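Local atomic coordinates of PrgX (Enterococcus faecalis, PDB entry 2AWI), a protein that serves as the receptor for the peptide sex pheromone cCF10 and probably binds DNA as a repressor in the control of conjugation. Residues I85-F96 with Y116-V127. The protein carries 1 engineered substitution. Sequence-based numbering, arbitrary orientation.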
loop_
_atom_site.group_PDB
_atom_site.type_symbol
_atom_site.label_atom_id
_atom_site.label_comp_id
_atom_site.label_asym_id
_atom_site.label_seq_id
_atom_site.Cartn_x
_atom_site.Cartn_y
_atom_site.Cartn_z
ATOM N N ILE A 85 -0.876 34.504 -28.714
ATOM C CA ILE A 85 0.519 34.745 -29.072
ATOM C C ILE A 85 1.439 33.636 -28.575
ATOM O O ILE A 85 2.512 33.420 -29.135
ATOM C CB ILE A 85 1.019 36.109 -28.524
ATOM C CG1 ILE A 85 0.260 37.251 -29.203
ATOM C CG2 ILE A 85 2.517 36.264 -28.778
ATOM C CD1 ILE A 85 0.711 38.633 -28.782
ATOM N N PHE A 86 1.026 32.929 -27.529
ATOM C CA PHE A 86 1.846 31.842 -27.007
ATOM C C PHE A 86 1.912 30.699 -28.014
ATOM O O PHE A 86 2.960 30.089 -28.207
ATOM C CB PHE A 86 1.282 31.309 -25.686
ATOM C CG PHE A 86 2.009 30.093 -25.172
ATOM C CD1 PHE A 86 3.338 30.180 -24.769
ATOM C CD2 PHE A 86 1.372 28.857 -25.120
ATOM C CE1 PHE A 86 4.029 29.057 -24.322
ATOM C CE2 PHE A 86 2.051 27.723 -24.675
ATOM C CZ PHE A 86 3.385 27.825 -24.274
ATOM N N THR A 87 0.785 30.407 -28.652
ATOM C CA THR A 87 0.723 29.335 -29.636
ATOM C C THR A 87 1.360 29.768 -30.956
ATOM O O THR A 87 2.021 28.972 -31.628
ATOM C CB THR A 87 -0.741 28.900 -29.895
ATOM O OG1 THR A 87 -1.525 30.043 -30.262
ATOM C CG2 THR A 87 -1.337 28.258 -28.649
ATOM N N ASN A 88 1.162 31.033 -31.319
ATOM C CA ASN A 88 1.714 31.572 -32.559
ATOM C C ASN A 88 2.633 32.766 -32.280
ATOM O O ASN A 88 2.230 33.923 -32.413
ATOM C CB ASN A 88 0.574 31.983 -33.498
ATOM C CG ASN A 88 1.074 32.534 -34.817
ATOM O OD1 ASN A 88 2.046 32.036 -35.383
ATOM N ND2 ASN A 88 0.399 33.560 -35.324
ATOM N N PRO A 89 3.890 32.491 -31.892
ATOM C CA PRO A 89 4.897 33.508 -31.580
ATOM C C PRO A 89 5.267 34.505 -32.681
ATOM O O PRO A 89 6.059 35.416 -32.445
ATOM C CB PRO A 89 6.095 32.677 -31.113
ATOM C CG PRO A 89 5.915 31.380 -31.835
ATOM C CD PRO A 89 4.441 31.139 -31.690
ATOM N N ASP A 90 4.712 34.344 -33.878
ATOM C CA ASP A 90 5.011 35.284 -34.956
ATOM C C ASP A 90 4.316 36.602 -34.648
ATOM O O ASP A 90 4.692 37.660 -35.155
ATOM C CB ASP A 90 4.523 34.743 -36.305
ATOM C CG ASP A 90 4.296 35.848 -37.332
ATOM O OD1 ASP A 90 3.257 36.542 -37.245
ATOM O OD2 ASP A 90 5.158 36.032 -38.220
ATOM N N LEU A 91 3.298 36.520 -33.798
ATOM C CA LEU A 91 2.515 37.682 -33.401
ATOM C C LEU A 91 3.239 38.490 -32.327
ATOM O O LEU A 91 3.050 39.702 -32.212
ATOM C CB LEU A 91 1.158 37.220 -32.870
ATOM C CG LEU A 91 0.382 36.257 -33.772
ATOM C CD1 LEU A 91 -0.819 35.698 -33.014
ATOM C CD2 LEU A 91 -0.049 36.977 -35.044
ATOM N N PHE A 92 4.063 37.802 -31.545
ATOM C CA PHE A 92 4.830 38.405 -30.461
ATOM C C PHE A 92 5.340 39.809 -30.798
ATOM O O PHE A 92 4.770 40.819 -30.378
ATOM C CB PHE A 92 6.014 37.496 -30.122
ATOM C CG PHE A 92 6.869 37.997 -28.997
ATOM C CD1 PHE A 92 6.475 37.827 -27.675
ATOM C CD2 PHE A 92 8.081 38.633 -29.260
ATOM C CE1 PHE A 92 7.274 38.282 -26.632
ATOM C CE2 PHE A 92 8.885 39.091 -28.226
ATOM C CZ PHE A 92 8.482 38.915 -26.908
ATOM N N ASP A 93 6.422 39.839 -31.564
ATOM C CA ASP A 93 7.088 41.059 -31.994
ATOM C C ASP A 93 6.227 42.314 -32.115
ATOM O O ASP A 93 6.406 43.274 -31.365
ATOM C CB ASP A 93 7.778 40.800 -33.332
ATOM C CG ASP A 93 9.063 41.573 -33.483
ATOM O OD1 ASP A 93 9.019 42.820 -33.431
ATOM O OD2 ASP A 93 10.119 40.929 -33.649
ATOM N N LYS A 94 5.296 42.306 -33.063
ATOM C CA LYS A 94 4.440 43.464 -33.311
ATOM C C LYS A 94 3.572 43.878 -32.127
ATOM O O LYS A 94 3.335 45.068 -31.910
ATOM C CB LYS A 94 3.562 43.200 -34.537
ATOM C CG LYS A 94 3.063 44.459 -35.225
ATOM C CD LYS A 94 2.569 44.145 -36.627
ATOM C CE LYS A 94 2.218 45.411 -37.392
ATOM N NZ LYS A 94 1.856 45.121 -38.811
ATOM N N ASN A 95 3.096 42.901 -31.364
ATOM C CA ASN A 95 2.261 43.188 -30.206
ATOM C C ASN A 95 3.122 43.641 -29.041
ATOM O O ASN A 95 2.740 44.532 -28.282
ATOM C CB ASN A 95 1.464 41.947 -29.812
ATOM C CG ASN A 95 0.277 41.710 -30.719
ATOM O OD1 ASN A 95 -0.099 40.568 -30.983
ATOM N ND2 ASN A 95 -0.330 42.791 -31.193
ATOM N N PHE A 96 4.291 43.025 -28.912
ATOM C CA PHE A 96 5.219 43.358 -27.841
ATOM C C PHE A 96 5.687 44.798 -27.973
ATOM O O PHE A 96 6.037 45.434 -26.981
ATOM C CB PHE A 96 6.426 42.422 -27.879
ATOM C CG PHE A 96 7.397 42.637 -26.755
ATOM C CD1 PHE A 96 7.022 42.388 -25.438
ATOM C CD2 PHE A 96 8.690 43.090 -27.013
ATOM C CE1 PHE A 96 7.925 42.586 -24.389
ATOM C CE2 PHE A 96 9.599 43.290 -25.979
ATOM C CZ PHE A 96 9.219 43.040 -24.663
ATOM N N TYR A 116 4.450 38.647 -21.743
ATOM C CA TYR A 116 5.218 38.607 -22.981
ATOM C C TYR A 116 6.650 38.155 -22.702
ATOM O O TYR A 116 7.234 37.401 -23.481
ATOM C CB TYR A 116 5.239 39.980 -23.651
ATOM C CG TYR A 116 3.967 40.342 -24.385
ATOM C CD1 TYR A 116 2.767 40.538 -23.699
ATOM C CD2 TYR A 116 3.968 40.502 -25.770
ATOM C CE1 TYR A 116 1.597 40.890 -24.380
ATOM C CE2 TYR A 116 2.811 40.851 -26.459
ATOM C CZ TYR A 116 1.630 41.044 -25.762
ATOM O OH TYR A 116 0.495 41.391 -26.456
ATOM N N ILE A 117 7.217 38.613 -21.591
ATOM C CA ILE A 117 8.580 38.231 -21.240
ATOM C C ILE A 117 8.652 36.724 -21.072
ATOM O O ILE A 117 9.607 36.083 -21.508
ATOM C CB ILE A 117 9.039 38.903 -19.931
ATOM C CG1 ILE A 117 9.074 40.420 -20.119
ATOM C CG2 ILE A 117 10.419 38.385 -19.526
ATOM C CD1 ILE A 117 10.011 40.882 -21.218
ATOM N N SER A 118 7.630 36.163 -20.437
ATOM C CA SER A 118 7.560 34.728 -20.213
ATOM C C SER A 118 7.586 34.006 -21.555
ATOM O O SER A 118 8.360 33.072 -21.756
ATOM C CB SER A 118 6.274 34.385 -19.466
ATOM O OG SER A 118 6.215 33.003 -19.173
ATOM N N ILE A 119 6.730 34.450 -22.472
ATOM C CA ILE A 119 6.646 33.861 -23.806
ATOM C C ILE A 119 8.012 33.873 -24.489
ATOM O O ILE A 119 8.465 32.849 -24.999
ATOM C CB ILE A 119 5.628 34.630 -24.691
ATOM C CG1 ILE A 119 4.198 34.331 -24.230
ATOM C CG2 ILE A 119 5.806 34.245 -26.145
ATOM C CD1 ILE A 119 3.154 35.226 -24.865
ATOM N N ALA A 120 8.659 35.036 -24.491
ATOM C CA ALA A 120 9.973 35.200 -25.108
ATOM C C ALA A 120 11.016 34.259 -24.507
ATOM O O ALA A 120 11.802 33.652 -25.233
ATOM C CB ALA A 120 10.432 36.643 -24.972
ATOM N N HIS A 121 11.032 34.143 -23.183
ATOM C CA HIS A 121 11.985 33.259 -22.520
ATOM C C HIS A 121 11.779 31.827 -22.988
ATOM O O HIS A 121 12.717 31.027 -23.017
ATOM C CB HIS A 121 11.814 33.308 -20.995
ATOM C CG HIS A 121 12.509 34.459 -20.336
ATOM N ND1 HIS A 121 12.715 34.518 -18.972
ATOM C CD2 HIS A 121 13.047 35.592 -20.846
ATOM C CE1 HIS A 121 13.352 35.637 -18.674
ATOM N NE2 HIS A 121 13.565 36.307 -19.792
ATOM N N HIS A 122 10.540 31.513 -23.355
ATOM C CA HIS A 122 10.177 30.174 -23.803
ATOM C C HIS A 122 10.662 29.867 -25.217
ATOM O O HIS A 122 11.442 28.939 -25.426
ATOM C CB HIS A 122 8.659 30.005 -23.722
ATOM C CG HIS A 122 8.197 28.595 -23.922
ATOM N ND1 HIS A 122 8.652 27.549 -23.149
ATOM C CD2 HIS A 122 7.314 28.062 -24.799
ATOM C CE1 HIS A 122 8.070 26.430 -23.542
ATOM N NE2 HIS A 122 7.253 26.714 -24.541
ATOM N N TYR A 123 10.194 30.645 -26.187
ATOM C CA TYR A 123 10.588 30.450 -27.577
ATOM C C TYR A 123 11.921 31.130 -27.865
ATOM O O TYR A 123 12.200 31.543 -28.992
ATOM C CB TYR A 123 9.499 30.988 -28.504
ATOM C CG TYR A 123 8.177 30.283 -28.320
ATOM C CD1 TYR A 123 8.097 28.892 -28.384
ATOM C CD2 TYR A 123 7.009 30.999 -28.072
ATOM C CE1 TYR A 123 6.890 28.229 -28.205
ATOM C CE2 TYR A 123 5.793 30.347 -27.891
ATOM C CZ TYR A 123 5.742 28.961 -27.959
ATOM O OH TYR A 123 4.548 28.301 -27.778
ATOM N N ASN A 124 12.735 31.232 -26.820
ATOM C CA ASN A 124 14.056 31.842 -26.889
ATOM C C ASN A 124 14.120 33.118 -27.721
ATOM O O ASN A 124 15.017 33.288 -28.548
ATOM C CB ASN A 124 15.074 30.830 -27.419
ATOM C CG ASN A 124 16.299 30.720 -26.532
ATOM O OD1 ASN A 124 16.208 30.282 -25.384
ATOM N ND2 ASN A 124 17.451 31.124 -27.057
ATOM N N ILE A 125 13.164 34.016 -27.505
ATOM C CA ILE A 125 13.154 35.279 -28.227
ATOM C C ILE A 125 13.996 36.275 -27.430
ATOM O O ILE A 125 14.044 36.217 -26.202
ATOM C CB ILE A 125 11.717 35.826 -28.397
ATOM C CG1 ILE A 125 10.874 34.819 -29.186
ATOM C CG2 ILE A 125 11.746 37.164 -29.128
ATOM C CD1 ILE A 125 9.487 35.313 -29.562
ATOM N N GLU A 126 14.669 37.178 -28.135
ATOM C CA GLU A 126 15.517 38.174 -27.491
ATOM C C GLU A 126 14.733 39.383 -26.990
ATOM O O GLU A 126 14.080 40.076 -27.770
ATOM C CB GLU A 126 16.602 38.650 -28.462
ATOM C CG GLU A 126 17.647 37.606 -28.832
ATOM C CD GLU A 126 18.505 37.184 -27.652
ATOM O OE1 GLU A 126 19.548 36.532 -27.877
ATOM O OE2 GLU A 126 18.137 37.496 -26.499
ATOM N N VAL A 127 14.803 39.627 -25.685
ATOM C CA VAL A 127 14.127 40.769 -25.069
ATOM C C VAL A 127 15.134 41.534 -24.215
ATOM O O VAL A 127 15.003 41.608 -22.995
ATOM C CB VAL A 127 12.937 40.326 -24.179
ATOM C CG1 VAL A 127 11.706 40.052 -25.047
ATOM C CG2 VAL A 127 13.319 39.079 -23.379
#
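Phe-92 lays its ring against Ile-125, Ala-120 and Val-127. Ile-125 CD1 lies over one ring face, 4.0 Å from the Phe-92 centroid, in a CH-pi contact. The far end of the ring meets a methyl, with Phe-92 CZ 3.6 Å from Ala-120 CB. Val-127 CG1 sits at the ring edge. Ile-119 CG2 approaches Phe-92 CD1 obliquely. With CG anti to the backbone N (chi1 -179°), the Phe-92 ring reaches this apolar site although its CB does not point at it. Tyr-116 is a knob in a hole made by Ile-85, Phe-92, Asn-95 and Phe-96. Its CB is 3.5 Å from Phe-96 CD1, and its OH lies beside Asn-95 CB and Ile-85 CD1. This is helix-to-helix packing in an all-helical chain: the pieces 92-96 and 116-122, of helices 92-102 and 107-122, run roughly antiparallel, their axes at 154°. The range 116-127 belongs to the C-terminal TPR region. Where helices 74-87 and 107-122 end, Phe-86, His-122 and Tyr-123 form an aromatic cluster. Tyr-123 OH sits over the centre of the Phe-86 ring. Pro-89 CG makes a CH-pi contact over one face of the Tyr-123 ring, toward its rim; His-122 CD2 lies over the opposite face. The Asn-88 to Leu-91 type I turn carries Pro-89. From helix 74-87, Ile-82 backs both Tyr-116 and Ile-119.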